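Local coordinates for protein putative endo-1,4-beta-xylanase (Bacteroides thetaiotaomicron VPI-5482, PDB 5MSX) that probably hydrolyses glycosidic bonds in plant pectin, as a calcium-binding family 43 glycoside hydrolase of the arabinofuranosidase type, at residues Gly44-Thr52 / Val66-Trp76. Numbering follows the deposited sequence.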
loop_
_atom_site.group_PDB
_atom_site.type_symbol
_atom_site.label_atom_id
_atom_site.label_comp_id
_atom_site.label_asym_id
_atom_site.label_seq_id
_atom_site.Cartn_x
_atom_site.Cartn_y
_atom_site.Cartn_z
ATOM N N GLY C 44 4.842 21.562 -3.870
ATOM C CA GLY C 44 5.076 22.951 -4.215
ATOM C C GLY C 44 4.556 23.470 -5.558
ATOM O O GLY C 44 4.844 24.599 -5.902
ATOM N N VAL C 45 3.769 22.690 -6.293
ATOM C CA VAL C 45 3.195 23.122 -7.585
ATOM C C VAL C 45 1.668 22.881 -7.577
ATOM O O VAL C 45 1.219 21.858 -7.077
ATOM C CB VAL C 45 3.839 22.309 -8.734
ATOM C CG1 VAL C 45 3.261 22.706 -10.078
ATOM C CG2 VAL C 45 5.366 22.479 -8.730
ATOM N N PHE C 46 0.877 23.783 -8.168
ATOM C CA PHE C 46 -0.581 23.548 -8.289
ATOM C C PHE C 46 -0.901 22.737 -9.528
ATOM O O PHE C 46 -0.272 22.914 -10.555
ATOM C CB PHE C 46 -1.375 24.843 -8.282
ATOM C CG PHE C 46 -1.090 25.725 -7.075
ATOM C CD1 PHE C 46 -1.745 25.512 -5.872
ATOM C CD2 PHE C 46 -0.168 26.766 -7.154
ATOM C CE1 PHE C 46 -1.479 26.305 -4.756
ATOM C CE2 PHE C 46 0.091 27.581 -6.058
ATOM C CZ PHE C 46 -0.566 27.359 -4.848
ATOM N N TYR C 47 -1.838 21.801 -9.386
ATOM C CA TYR C 47 -2.312 20.957 -10.455
ATOM C C TYR C 47 -3.828 21.135 -10.570
ATOM O O TYR C 47 -4.514 21.265 -9.535
ATOM C CB TYR C 47 -2.029 19.501 -10.130
ATOM C CG TYR C 47 -0.574 19.133 -10.171
ATOM C CD1 TYR C 47 0.294 19.508 -9.148
ATOM C CD2 TYR C 47 -0.052 18.418 -11.258
ATOM C CE1 TYR C 47 1.633 19.171 -9.194
ATOM C CE2 TYR C 47 1.283 18.060 -11.299
ATOM C CZ TYR C 47 2.115 18.458 -10.277
ATOM O OH TYR C 47 3.421 18.107 -10.361
ATOM N N CYS C 48 -4.332 21.145 -11.817
ATOM C CA CYS C 48 -5.746 21.167 -12.121
ATOM C C CYS C 48 -6.094 20.047 -13.097
ATOM O O CYS C 48 -5.733 20.089 -14.279
ATOM C CB CYS C 48 -6.170 22.534 -12.669
ATOM S SG CYS C 48 -7.951 22.660 -13.093
ATOM N N TYR C 49 -6.774 19.028 -12.569
ATOM C CA TYR C 49 -7.353 17.961 -13.334
ATOM C C TYR C 49 -8.846 18.274 -13.528
ATOM O O TYR C 49 -9.580 18.458 -12.555
ATOM C CB TYR C 49 -7.245 16.664 -12.542
ATOM C CG TYR C 49 -5.830 16.214 -12.193
ATOM C CD1 TYR C 49 -5.066 15.462 -13.108
ATOM C CD2 TYR C 49 -5.272 16.475 -10.949
ATOM C CE1 TYR C 49 -3.788 15.013 -12.787
ATOM C CE2 TYR C 49 -3.991 16.034 -10.631
ATOM C CZ TYR C 49 -3.264 15.289 -11.537
ATOM O OH TYR C 49 -1.994 14.853 -11.215
ATOM N N ALA C 50 -9.316 18.264 -14.756
ATOM C CA ALA C 50 -10.680 18.695 -15.044
ATOM C C ALA C 50 -11.235 17.977 -16.262
ATOM O O ALA C 50 -10.487 17.300 -16.982
ATOM C CB ALA C 50 -10.713 20.210 -15.242
ATOM N N THR C 51 -12.553 18.078 -16.439
ATOM C CA THR C 51 -13.187 17.772 -17.711
ATOM C C THR C 51 -12.811 18.888 -18.712
ATOM O O THR C 51 -12.985 20.084 -18.413
ATOM C CB THR C 51 -14.713 17.752 -17.567
ATOM O OG1 THR C 51 -15.104 16.869 -16.518
ATOM C CG2 THR C 51 -15.413 17.380 -18.904
ATOM N N THR C 52 -12.330 18.507 -19.894
ATOM C CA THR C 52 -12.106 19.472 -20.941
ATOM C C THR C 52 -13.398 19.599 -21.795
ATOM O O THR C 52 -13.925 18.617 -22.298
ATOM C CB THR C 52 -10.857 19.115 -21.767
ATOM O OG1 THR C 52 -9.686 19.129 -20.913
ATOM C CG2 THR C 52 -10.692 20.124 -22.926
ATOM N N VAL C 66 -6.130 16.087 -19.731
ATOM C CA VAL C 66 -4.928 16.901 -19.562
ATOM C C VAL C 66 -4.896 17.437 -18.127
ATOM O O VAL C 66 -5.945 17.569 -17.470
ATOM C CB VAL C 66 -4.793 18.028 -20.632
ATOM C CG1 VAL C 66 -4.869 17.435 -22.047
ATOM C CG2 VAL C 66 -5.843 19.112 -20.469
ATOM N N VAL C 67 -3.681 17.686 -17.631
ATOM C CA VAL C 67 -3.497 18.300 -16.328
ATOM C C VAL C 67 -2.784 19.615 -16.517
ATOM O O VAL C 67 -1.711 19.652 -17.084
ATOM C CB VAL C 67 -2.729 17.394 -15.325
ATOM C CG1 VAL C 67 -1.291 17.096 -15.772
ATOM C CG2 VAL C 67 -2.724 18.043 -13.951
ATOM N N TRP C 68 -3.380 20.697 -16.038
ATOM C CA TRP C 68 -2.748 22.002 -16.073
ATOM C C TRP C 68 -1.977 22.214 -14.783
ATOM O O TRP C 68 -2.432 21.783 -13.711
ATOM C CB TRP C 68 -3.802 23.085 -16.217
ATOM C CG TRP C 68 -4.569 23.088 -17.479
ATOM C CD1 TRP C 68 -5.601 22.274 -17.820
ATOM C CD2 TRP C 68 -4.384 23.989 -18.576
ATOM N NE1 TRP C 68 -6.050 22.594 -19.077
ATOM C CE2 TRP C 68 -5.328 23.655 -19.552
ATOM C CE3 TRP C 68 -3.492 25.026 -18.830
ATOM C CZ2 TRP C 68 -5.431 24.345 -20.758
ATOM C CZ3 TRP C 68 -3.601 25.711 -20.020
ATOM C CH2 TRP C 68 -4.555 25.365 -20.970
ATOM N N LYS C 69 -0.813 22.851 -14.887
ATOM C CA LYS C 69 0.063 23.100 -13.768
ATOM C C LYS C 69 0.468 24.553 -13.738
ATOM O O LYS C 69 0.540 25.214 -14.784
ATOM C CB LYS C 69 1.354 22.275 -13.878
ATOM C CG LYS C 69 1.185 20.769 -13.821
ATOM C CD LYS C 69 2.441 20.027 -14.312
ATOM C CE LYS C 69 3.707 20.452 -13.577
ATOM N NZ LYS C 69 4.782 19.421 -13.639
ATOM N N SER C 70 0.798 25.006 -12.538
ATOM C CA SER C 70 1.174 26.357 -12.266
ATOM C C SER C 70 2.020 26.448 -11.002
ATOM O O SER C 70 1.695 25.830 -9.972
ATOM C CB SER C 70 -0.088 27.193 -12.029
ATOM O OG SER C 70 0.253 28.537 -11.802
ATOM N N LYS C 71 3.056 27.283 -11.043
ATOM C CA LYS C 71 3.874 27.533 -9.865
ATOM C C LYS C 71 3.261 28.585 -8.962
ATOM O O LYS C 71 3.527 28.606 -7.756
ATOM C CB LYS C 71 5.276 27.946 -10.282
ATOM C CG LYS C 71 5.984 26.859 -11.072
ATOM C CD LYS C 71 7.449 27.193 -11.326
ATOM C CE LYS C 71 8.168 26.041 -12.017
ATOM N NZ LYS C 71 7.927 26.068 -13.487
ATOM N N ASP C 72 2.443 29.462 -9.534
ATOM C CA ASP C 72 1.953 30.641 -8.810
ATOM C C ASP C 72 0.418 30.780 -8.757
ATOM O O ASP C 72 -0.077 31.702 -8.117
ATOM C CB ASP C 72 2.563 31.922 -9.410
ATOM C CG ASP C 72 2.227 32.115 -10.903
ATOM O OD1 ASP C 72 1.538 31.283 -11.531
ATOM O OD2 ASP C 72 2.658 33.127 -11.476
ATOM N N PHE C 73 -0.315 29.883 -9.421
ATOM C CA PHE C 73 -1.800 29.961 -9.542
ATOM C C PHE C 73 -2.339 30.993 -10.562
ATOM O O PHE C 73 -3.564 31.194 -10.670
ATOM C CB PHE C 73 -2.463 30.196 -8.168
ATOM C CG PHE C 73 -3.765 29.461 -8.003
ATOM C CD1 PHE C 73 -3.768 28.085 -7.802
ATOM C CD2 PHE C 73 -4.984 30.141 -8.057
ATOM C CE1 PHE C 73 -4.969 27.383 -7.651
ATOM C CE2 PHE C 73 -6.185 29.440 -7.921
ATOM C CZ PHE C 73 -6.179 28.058 -7.731
ATOM N N VAL C 74 -1.443 31.603 -11.332
ATOM C CA VAL C 74 -1.812 32.624 -12.329
ATOM C C VAL C 74 -1.462 32.111 -13.730
ATOM O O VAL C 74 -2.314 32.069 -14.614
ATOM C CB VAL C 74 -1.097 33.941 -12.015
ATOM C CG1 VAL C 74 -1.401 35.008 -13.050
ATOM C CG2 VAL C 74 -1.515 34.420 -10.628
ATOM N N HIS C 75 -0.204 31.711 -13.916
ATOM C CA HIS C 75 0.268 31.140 -15.174
ATOM C C HIS C 75 0.173 29.644 -15.171
ATOM O O HIS C 75 0.851 28.996 -14.384
ATOM C CB HIS C 75 1.718 31.577 -15.407
ATOM C CG HIS C 75 1.870 33.061 -15.442
ATOM N ND1 HIS C 75 2.260 33.796 -14.342
ATOM C CD2 HIS C 75 1.611 33.957 -16.423
ATOM C CE1 HIS C 75 2.271 35.078 -14.656
ATOM N NE2 HIS C 75 1.886 35.203 -15.913
ATOM N N TRP C 76 -0.652 29.102 -16.065
ATOM C CA TRP C 76 -0.951 27.676 -16.139
ATOM C C TRP C 76 -0.477 27.111 -17.457
ATOM O O TRP C 76 -0.445 27.837 -18.435
ATOM C CB TRP C 76 -2.465 27.466 -16.026
ATOM C CG TRP C 76 -3.020 27.842 -14.673
ATOM C CD1 TRP C 76 -3.434 29.079 -14.264
ATOM C CD2 TRP C 76 -3.196 26.963 -13.552
ATOM N NE1 TRP C 76 -3.852 29.022 -12.955
ATOM C CE2 TRP C 76 -3.717 27.736 -12.495
ATOM C CE3 TRP C 76 -2.945 25.598 -13.337
ATOM C CZ2 TRP C 76 -4.003 27.184 -11.223
ATOM C CZ3 TRP C 76 -3.238 25.040 -12.080
ATOM C CH2 TRP C 76 -3.769 25.836 -11.045
HETATM O O HOH W 1 -7.690 19.602 -16.742
HETATM O O HOH W 2 -7.711 16.193 -16.454
HETATM O O HOH W 3 -8.958 17.107 -19.259
HETATM O O HOH W 4 -7.992 21.630 -20.986
#
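Phe46 and Phe73 meet edge-to-face: the edge of Phe73 stands over one face of the Phe46 ring, planes at 78°, with Phe73 CD1 3.6 Å from Phe46 CG. Carbonyl oxygens of Ser70 and Lys71 lie at the Phe46 edge. Trp76 CZ2 covers a face of Phe73, and the indole of Trp76 has Ser70 CB over the centre of one face while its CH2 reaches Phe46 CB at 3.8 Å and its CZ3 reaches Cys48 CB. An alanine in place of Phe46 would probably take away the ring face that the Phe73 edge rests on and open a gap beside Phe73 and Trp76. On the sheet face that carries Tyr47 and Tyr49, Val67 CG2 serves both tyrosines: with CG1 at chi1 64°, CG2 falls anti to the backbone N, which lays it over the Tyr49 ring in a CH-pi contact, 3.4 Å from Tyr49 CE1, and at the in-plane edge of Tyr47. Lys69 runs alongside Tyr47, and both polar ends turn to Glu123, Lys69 NZ by a salt bridge and Tyr47 OH by a hydrogen bond. Paired backbone bonds join Phe46 with Ser70 and Cys48 with Trp68. Beyond them, one water joins Val66 N to Thr52 OG1, and another links Thr52 OG1 to Trp68 NE1. After the strand, Ser70 OG accepts from Phe73 N and donates to His75 O. Asp72 OD1 takes Val74 N and His75 N from the same face of its plane, an Asx turn and motif, and OD2 takes His75 ND1 on its syn lone pair. Strand 45-52 runs antiparallel between 67-70 and strands 34-35 and 37-42 in a blade of the family 43 five-bladed beta-propeller, where Thr51 OG1 bonds to Asp36, the predicted proton acceptor. Trp76 O instead reaches Tyr395 OH on strand 386-396 of the F5/8 type C domain.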